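Local coordinates for protein monosaccharide-transporting ATPase (PDB 5DTE) that probably serves as the periplasmic sugar-binding component of an ABC transporter and holds D-allose in the cleft between its two lobes, at residues A[134-148]-A[265-279]. Numbering follows the deposited sequence.
With ALL (beta-D-allopyranose), chain E.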
loop_
_atom_site.group_PDB
_atom_site.type_symbol
_atom_site.label_atom_id
_atom_site.label_comp_id
_atom_site.label_asym_id
_atom_site.label_seq_id
_atom_site.Cartn_x
_atom_site.Cartn_y
_atom_site.Cartn_z
ATOM N N VAL A 134 -5.274 6.504 8.924
ATOM C CA VAL A 134 -5.618 5.089 9.034
ATOM C C VAL A 134 -4.821 4.302 7.994
ATOM O O VAL A 134 -4.930 4.602 6.802
ATOM C CB VAL A 134 -7.123 4.839 8.809
ATOM C CG1 VAL A 134 -7.417 3.332 8.711
ATOM C CG2 VAL A 134 -7.935 5.478 9.900
ATOM N N GLY A 135 -4.026 3.316 8.433
ATOM C CA GLY A 135 -3.288 2.464 7.503
ATOM C C GLY A 135 -2.680 1.194 8.068
ATOM O O GLY A 135 -3.359 0.403 8.724
ATOM N N VAL A 136 -1.402 0.990 7.762
ATOM C CA VAL A 136 -0.567 -0.047 8.379
ATOM C C VAL A 136 0.871 0.463 8.575
ATOM O O VAL A 136 1.279 1.465 7.982
ATOM C CB VAL A 136 -0.501 -1.376 7.553
ATOM C CG1 VAL A 136 -1.763 -2.193 7.733
ATOM C CG2 VAL A 136 -0.196 -1.127 6.076
ATOM N N ASP A 137 1.623 -0.214 9.438
ATOM C CA ASP A 137 3.059 0.008 9.523
ATOM C C ASP A 137 3.689 -0.666 8.315
ATOM O O ASP A 137 3.800 -1.888 8.275
ATOM C CB ASP A 137 3.622 -0.557 10.833
ATOM C CG ASP A 137 4.859 0.179 11.309
ATOM O OD1 ASP A 137 5.702 0.527 10.465
ATOM O OD2 ASP A 137 4.981 0.422 12.528
ATOM N N ASN A 138 4.061 0.118 7.308
ATOM C CA ASN A 138 4.613 -0.471 6.092
ATOM C C ASN A 138 6.054 -0.893 6.325
ATOM O O ASN A 138 6.558 -1.797 5.663
ATOM C CB ASN A 138 4.503 0.493 4.907
ATOM C CG ASN A 138 3.057 0.740 4.478
ATOM O OD1 ASN A 138 2.282 -0.194 4.281
ATOM N ND2 ASN A 138 2.693 2.002 4.341
ATOM N N PHE A 139 6.706 -0.264 7.296
ATOM C CA PHE A 139 8.068 -0.652 7.670
ATOM C C PHE A 139 8.058 -2.054 8.221
ATOM O O PHE A 139 8.802 -2.931 7.756
ATOM C CB PHE A 139 8.654 0.305 8.704
ATOM C CG PHE A 139 10.032 -0.068 9.179
ATOM C CD1 PHE A 139 11.159 0.412 8.521
ATOM C CD2 PHE A 139 10.201 -0.863 10.313
ATOM C CE1 PHE A 139 12.431 0.092 8.976
ATOM C CE2 PHE A 139 11.466 -1.186 10.783
ATOM C CZ PHE A 139 12.586 -0.718 10.112
ATOM N N ASN A 140 7.203 -2.236 9.223
ATOM C CA ASN A 140 6.970 -3.527 9.840
ATOM C C ASN A 140 6.486 -4.591 8.834
ATOM O O ASN A 140 6.965 -5.741 8.843
ATOM C CB ASN A 140 5.962 -3.361 10.967
ATOM C CG ASN A 140 6.175 -4.349 12.074
ATOM O OD1 ASN A 140 5.283 -5.146 12.387
ATOM N ND2 ASN A 140 7.372 -4.319 12.676
ATOM N N GLY A 141 5.548 -4.193 7.970
ATOM C CA GLY A 141 5.026 -5.065 6.939
ATOM C C GLY A 141 6.125 -5.639 6.070
ATOM O O GLY A 141 6.147 -6.847 5.829
ATOM N N GLY A 142 7.034 -4.772 5.608
ATOM C CA GLY A 142 8.192 -5.188 4.834
ATOM C C GLY A 142 9.195 -6.021 5.635
ATOM O O GLY A 142 9.726 -7.034 5.151
ATOM N N TYR A 143 9.476 -5.594 6.861
ATOM C CA TYR A 143 10.296 -6.396 7.750
ATOM C C TYR A 143 9.719 -7.796 7.868
ATOM O O TYR A 143 10.405 -8.776 7.619
ATOM C CB TYR A 143 10.396 -5.758 9.132
ATOM C CG TYR A 143 11.157 -6.599 10.149
ATOM C CD1 TYR A 143 12.552 -6.569 10.203
ATOM C CD2 TYR A 143 10.480 -7.421 11.058
ATOM C CE1 TYR A 143 13.246 -7.326 11.125
ATOM C CE2 TYR A 143 11.175 -8.184 11.987
ATOM C CZ TYR A 143 12.555 -8.130 12.016
ATOM O OH TYR A 143 13.249 -8.884 12.938
ATOM N N LEU A 144 8.451 -7.891 8.238
ATOM C CA LEU A 144 7.814 -9.199 8.321
ATOM C C LEU A 144 7.885 -9.955 6.988
ATOM O O LEU A 144 8.076 -11.159 6.985
ATOM C CB LEU A 144 6.356 -9.065 8.770
ATOM C CG LEU A 144 6.040 -8.830 10.254
ATOM C CD1 LEU A 144 4.649 -8.205 10.429
ATOM C CD2 LEU A 144 6.133 -10.125 11.039
ATOM N N GLU A 145 7.748 -9.248 5.867
ATOM C CA GLU A 145 7.702 -9.880 4.551
ATOM C C GLU A 145 9.083 -10.321 4.089
ATOM O O GLU A 145 9.230 -11.374 3.470
ATOM C CB GLU A 145 7.091 -8.933 3.501
ATOM C CG GLU A 145 7.182 -9.456 2.042
ATOM C CD GLU A 145 6.949 -8.385 0.973
ATOM O OE1 GLU A 145 6.196 -7.413 1.203
ATOM O OE2 GLU A 145 7.517 -8.520 -0.123
ATOM N N ALA A 146 10.098 -9.511 4.365
ATOM C CA ALA A 146 11.453 -9.882 3.972
ATOM C C ALA A 146 11.911 -11.071 4.801
ATOM O O ALA A 146 12.489 -12.031 4.292
ATOM C CB ALA A 146 12.401 -8.711 4.143
ATOM N N LYS A 147 11.605 -10.995 6.088
ATOM C CA LYS A 147 12.034 -11.988 7.054
ATOM C C LYS A 147 11.542 -13.364 6.667
ATOM O O LYS A 147 12.254 -14.348 6.849
ATOM C CB LYS A 147 11.544 -11.624 8.458
ATOM C CG LYS A 147 12.359 -12.264 9.565
ATOM C CD LYS A 147 12.236 -11.497 10.870
ATOM C CE LYS A 147 12.960 -12.217 11.993
ATOM N NZ LYS A 147 14.188 -12.894 11.493
ATOM N N ASN A 148 10.338 -13.424 6.114
ATOM C CA ASN A 148 9.722 -14.687 5.740
ATOM C C ASN A 148 10.418 -15.318 4.533
ATOM O O ASN A 148 10.646 -16.529 4.491
ATOM C CB ASN A 148 8.240 -14.464 5.457
ATOM C CG ASN A 148 7.476 -15.756 5.256
ATOM O OD1 ASN A 148 7.219 -16.169 4.122
ATOM N ND2 ASN A 148 7.085 -16.392 6.359
ATOM N N GLN A 265 6.097 -16.931 -2.529
ATOM C CA GLN A 265 6.410 -17.335 -1.172
ATOM C C GLN A 265 5.406 -16.748 -0.199
ATOM O O GLN A 265 4.783 -17.467 0.580
ATOM C CB GLN A 265 7.811 -16.894 -0.790
ATOM C CG GLN A 265 8.054 -16.971 0.700
ATOM C CD GLN A 265 7.986 -18.391 1.216
ATOM O OE1 GLN A 265 8.329 -19.346 0.502
ATOM N NE2 GLN A 265 7.544 -18.544 2.460
ATOM N N ASN A 266 5.255 -15.431 -0.258
ATOM C CA ASN A 266 4.300 -14.736 0.582
ATOM C C ASN A 266 3.900 -13.397 0.006
ATOM O O ASN A 266 4.578 -12.856 -0.865
ATOM C CB ASN A 266 4.884 -14.521 1.969
ATOM C CG ASN A 266 5.891 -13.395 1.999
ATOM O OD1 ASN A 266 5.533 -12.223 2.174
ATOM N ND2 ASN A 266 7.158 -13.738 1.820
ATOM N N THR A 267 2.792 -12.866 0.513
ATOM C CA THR A 267 2.430 -11.460 0.342
ATOM C C THR A 267 1.922 -11.022 1.688
ATOM O O THR A 267 1.660 -11.877 2.534
ATOM C CB THR A 267 1.360 -11.250 -0.734
ATOM O OG1 THR A 267 1.296 -9.865 -1.086
ATOM C CG2 THR A 267 0.009 -11.698 -0.235
ATOM N N ILE A 268 1.812 -9.714 1.917
ATOM C CA ILE A 268 1.250 -9.206 3.180
ATOM C C ILE A 268 -0.158 -8.689 2.931
ATOM O O ILE A 268 -0.328 -7.744 2.160
ATOM C CB ILE A 268 2.099 -8.071 3.796
ATOM C CG1 ILE A 268 3.407 -8.605 4.397
ATOM C CG2 ILE A 268 1.311 -7.324 4.872
ATOM C CD1 ILE A 268 3.289 -9.098 5.851
ATOM N N ASP A 269 -1.161 -9.325 3.545
ATOM C CA ASP A 269 -2.524 -8.826 3.441
ATOM C C ASP A 269 -2.632 -7.604 4.329
ATOM O O ASP A 269 -2.502 -7.672 5.553
ATOM C CB ASP A 269 -3.577 -9.876 3.824
ATOM C CG ASP A 269 -5.017 -9.414 3.496
ATOM O OD1 ASP A 269 -5.182 -8.406 2.768
ATOM O OD2 ASP A 269 -5.985 -10.068 3.952
ATOM N N GLN A 270 -2.870 -6.484 3.668
ATOM C CA GLN A 270 -2.907 -5.175 4.281
ATOM C C GLN A 270 -4.298 -4.887 4.830
ATOM O O GLN A 270 -4.515 -3.874 5.494
ATOM C CB GLN A 270 -2.506 -4.145 3.234
ATOM C CG GLN A 270 -2.233 -2.807 3.753
ATOM C CD GLN A 270 -1.841 -1.881 2.661
ATOM O OE1 GLN A 270 -1.741 -2.296 1.514
ATOM N NE2 GLN A 270 -1.621 -0.611 2.995
ATOM N N LEU A 271 -5.233 -5.793 4.531
ATOM C CA LEU A 271 -6.636 -5.659 4.924
ATOM C C LEU A 271 -7.266 -4.351 4.427
ATOM O O LEU A 271 -7.705 -3.506 5.225
ATOM C CB LEU A 271 -6.750 -5.777 6.442
ATOM C CG LEU A 271 -6.127 -7.097 6.888
ATOM C CD1 LEU A 271 -6.148 -7.214 8.376
ATOM C CD2 LEU A 271 -6.895 -8.235 6.267
ATOM N N PRO A 272 -7.337 -4.194 3.097
ATOM C CA PRO A 272 -7.738 -2.908 2.520
ATOM C C PRO A 272 -9.214 -2.588 2.759
ATOM O O PRO A 272 -9.604 -1.425 2.686
ATOM C CB PRO A 272 -7.447 -3.094 1.032
ATOM C CG PRO A 272 -7.590 -4.554 0.807
ATOM C CD PRO A 272 -7.169 -5.235 2.068
ATOM N N LYS A 273 -10.024 -3.606 3.038
ATOM C CA LYS A 273 -11.438 -3.374 3.317
ATOM C C LYS A 273 -11.624 -2.924 4.750
ATOM O O LYS A 273 -12.425 -2.034 5.004
ATOM C CB LYS A 273 -12.264 -4.628 3.054
ATOM C CG LYS A 273 -11.976 -5.277 1.714
ATOM C CD LYS A 273 -13.241 -5.638 0.985
ATOM C CE LYS A 273 -12.948 -6.322 -0.333
ATOM N NZ LYS A 273 -14.214 -6.705 -1.022
ATOM N N LYS A 274 -10.884 -3.540 5.678
ATOM C CA LYS A 274 -10.916 -3.163 7.094
ATOM C C LYS A 274 -10.394 -1.737 7.291
ATOM O O LYS A 274 -10.957 -0.950 8.059
ATOM C CB LYS A 274 -10.097 -4.135 7.928
ATOM C CG LYS A 274 -10.079 -3.820 9.431
ATOM C CD LYS A 274 -9.291 -4.895 10.221
ATOM C CE LYS A 274 -8.943 -4.494 11.669
ATOM N NZ LYS A 274 -10.122 -4.310 12.534
ATOM N N GLN A 275 -9.310 -1.416 6.589
ATOM C CA GLN A 275 -8.779 -0.061 6.580
ATOM C C GLN A 275 -9.850 0.972 6.237
ATOM O O GLN A 275 -10.215 1.809 7.062
ATOM C CB GLN A 275 -7.642 0.060 5.579
ATOM C CG GLN A 275 -6.331 -0.529 6.024
ATOM C CD GLN A 275 -5.164 -0.029 5.175
ATOM O OE1 GLN A 275 -5.221 1.047 4.568
ATOM N NE2 GLN A 275 -4.101 -0.808 5.137
ATOM N N VAL A 276 -10.351 0.910 5.009
ATOM C CA VAL A 276 -11.320 1.890 4.543
ATOM C C VAL A 276 -12.626 1.780 5.334
ATOM O O VAL A 276 -13.395 2.730 5.402
ATOM C CB VAL A 276 -11.585 1.732 3.042
ATOM C CG1 VAL A 276 -12.224 0.386 2.748
ATOM C CG2 VAL A 276 -12.429 2.887 2.515
ATOM N N ALA A 277 -12.867 0.631 5.960
ATOM C CA ALA A 277 -14.011 0.516 6.852
ATOM C C ALA A 277 -13.756 1.363 8.080
ATOM O O ALA A 277 -14.611 2.156 8.459
ATOM C CB ALA A 277 -14.276 -0.917 7.234
ATOM N N ILE A 278 -12.579 1.217 8.689
ATOM C CA ILE A 278 -12.215 2.074 9.827
ATOM C C ILE A 278 -12.207 3.553 9.423
ATOM O O ILE A 278 -12.640 4.400 10.192
ATOM C CB ILE A 278 -10.844 1.693 10.446
ATOM C CG1 ILE A 278 -11.034 0.658 11.557
ATOM C CG2 ILE A 278 -10.173 2.903 11.064
ATOM C CD1 ILE A 278 -11.373 -0.748 11.087
ATOM N N ALA A 279 -11.751 3.862 8.212
ATOM C CA ALA A 279 -11.812 5.235 7.713
ATOM C C ALA A 279 -13.238 5.819 7.769
ATOM O O ALA A 279 -13.461 6.908 8.309
ATOM C CB ALA A 279 -11.278 5.292 6.312
HETATM C C1 ALL E . 0.468 1.898 -1.782
HETATM C C2 ALL E . -0.574 0.966 -1.196
HETATM C C3 ALL E . -0.715 -0.288 -1.977
HETATM C C4 ALL E . -0.813 -0.040 -3.449
HETATM C C5 ALL E . 0.411 0.751 -3.877
HETATM C C6 ALL E . 0.547 0.901 -5.358
HETATM O O1 ALL E . 0.420 3.139 -1.192
HETATM O O2 ALL E . -0.148 0.618 0.139
HETATM O O3 ALL E . 0.464 -1.118 -1.743
HETATM O O4 ALL E . -0.879 -1.288 -4.156
HETATM O O5 ALL E . 0.305 2.065 -3.257
HETATM O O6 ALL E . -0.428 1.809 -5.825
#
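V136 and Q270 meet in the hinge of a two-lobed periplasmic binding protein fold, where both chain segments pass from one lobe to the other. In 134-148 a strand of the six-stranded parallel sheet leads into a helix of the second lobe; 265-279 runs the opposite way, and helix 138-148 and strand 267-269 are inclined at 142°, close to antiparallel. The Q270 side chain is fully extended, with CG anti to the backbone N, and V136 CG2 packs on its aliphatic part, 3.5 Å from Q270 CG. Q270 belongs to the allose pocket; D250, R174 and D116 are among the residues that hydrogen-bond the sugar. Q275 crosses V136 at about a right angle. Its amide lies near G135, and Q275 NE2 donates to Q270 O (3.1 Å), the donor well tilted from the carbonyl plane, tying the first turn of helix 272-279 back to the hinge loop before it. Deeper in the first lobe, the CG2 methyls of V134 and I278 touch at 3.6 Å.

On the second-lobe side, I268 lies across the turn of helix that bears G141 and E145: I268 CG1 sits 3.8 Å from E145 CB. E145 sets its methylene CG against N266 OD1, the two side chains crossing obliquely, while its carboxylate is turned to S247, which OE2 meets in a hydrogen bond. At the far end, N148 and Q265 are joined by a hydrogen bond across the segments. N148 has CG anti to its own N (chi1 -172°), which carries the amide toward Q265. Q265 NE2 then donates to N148 OD1 over 2.9 Å at a nearly straight 166°, the acceptor lying almost in the Q265 amide plane.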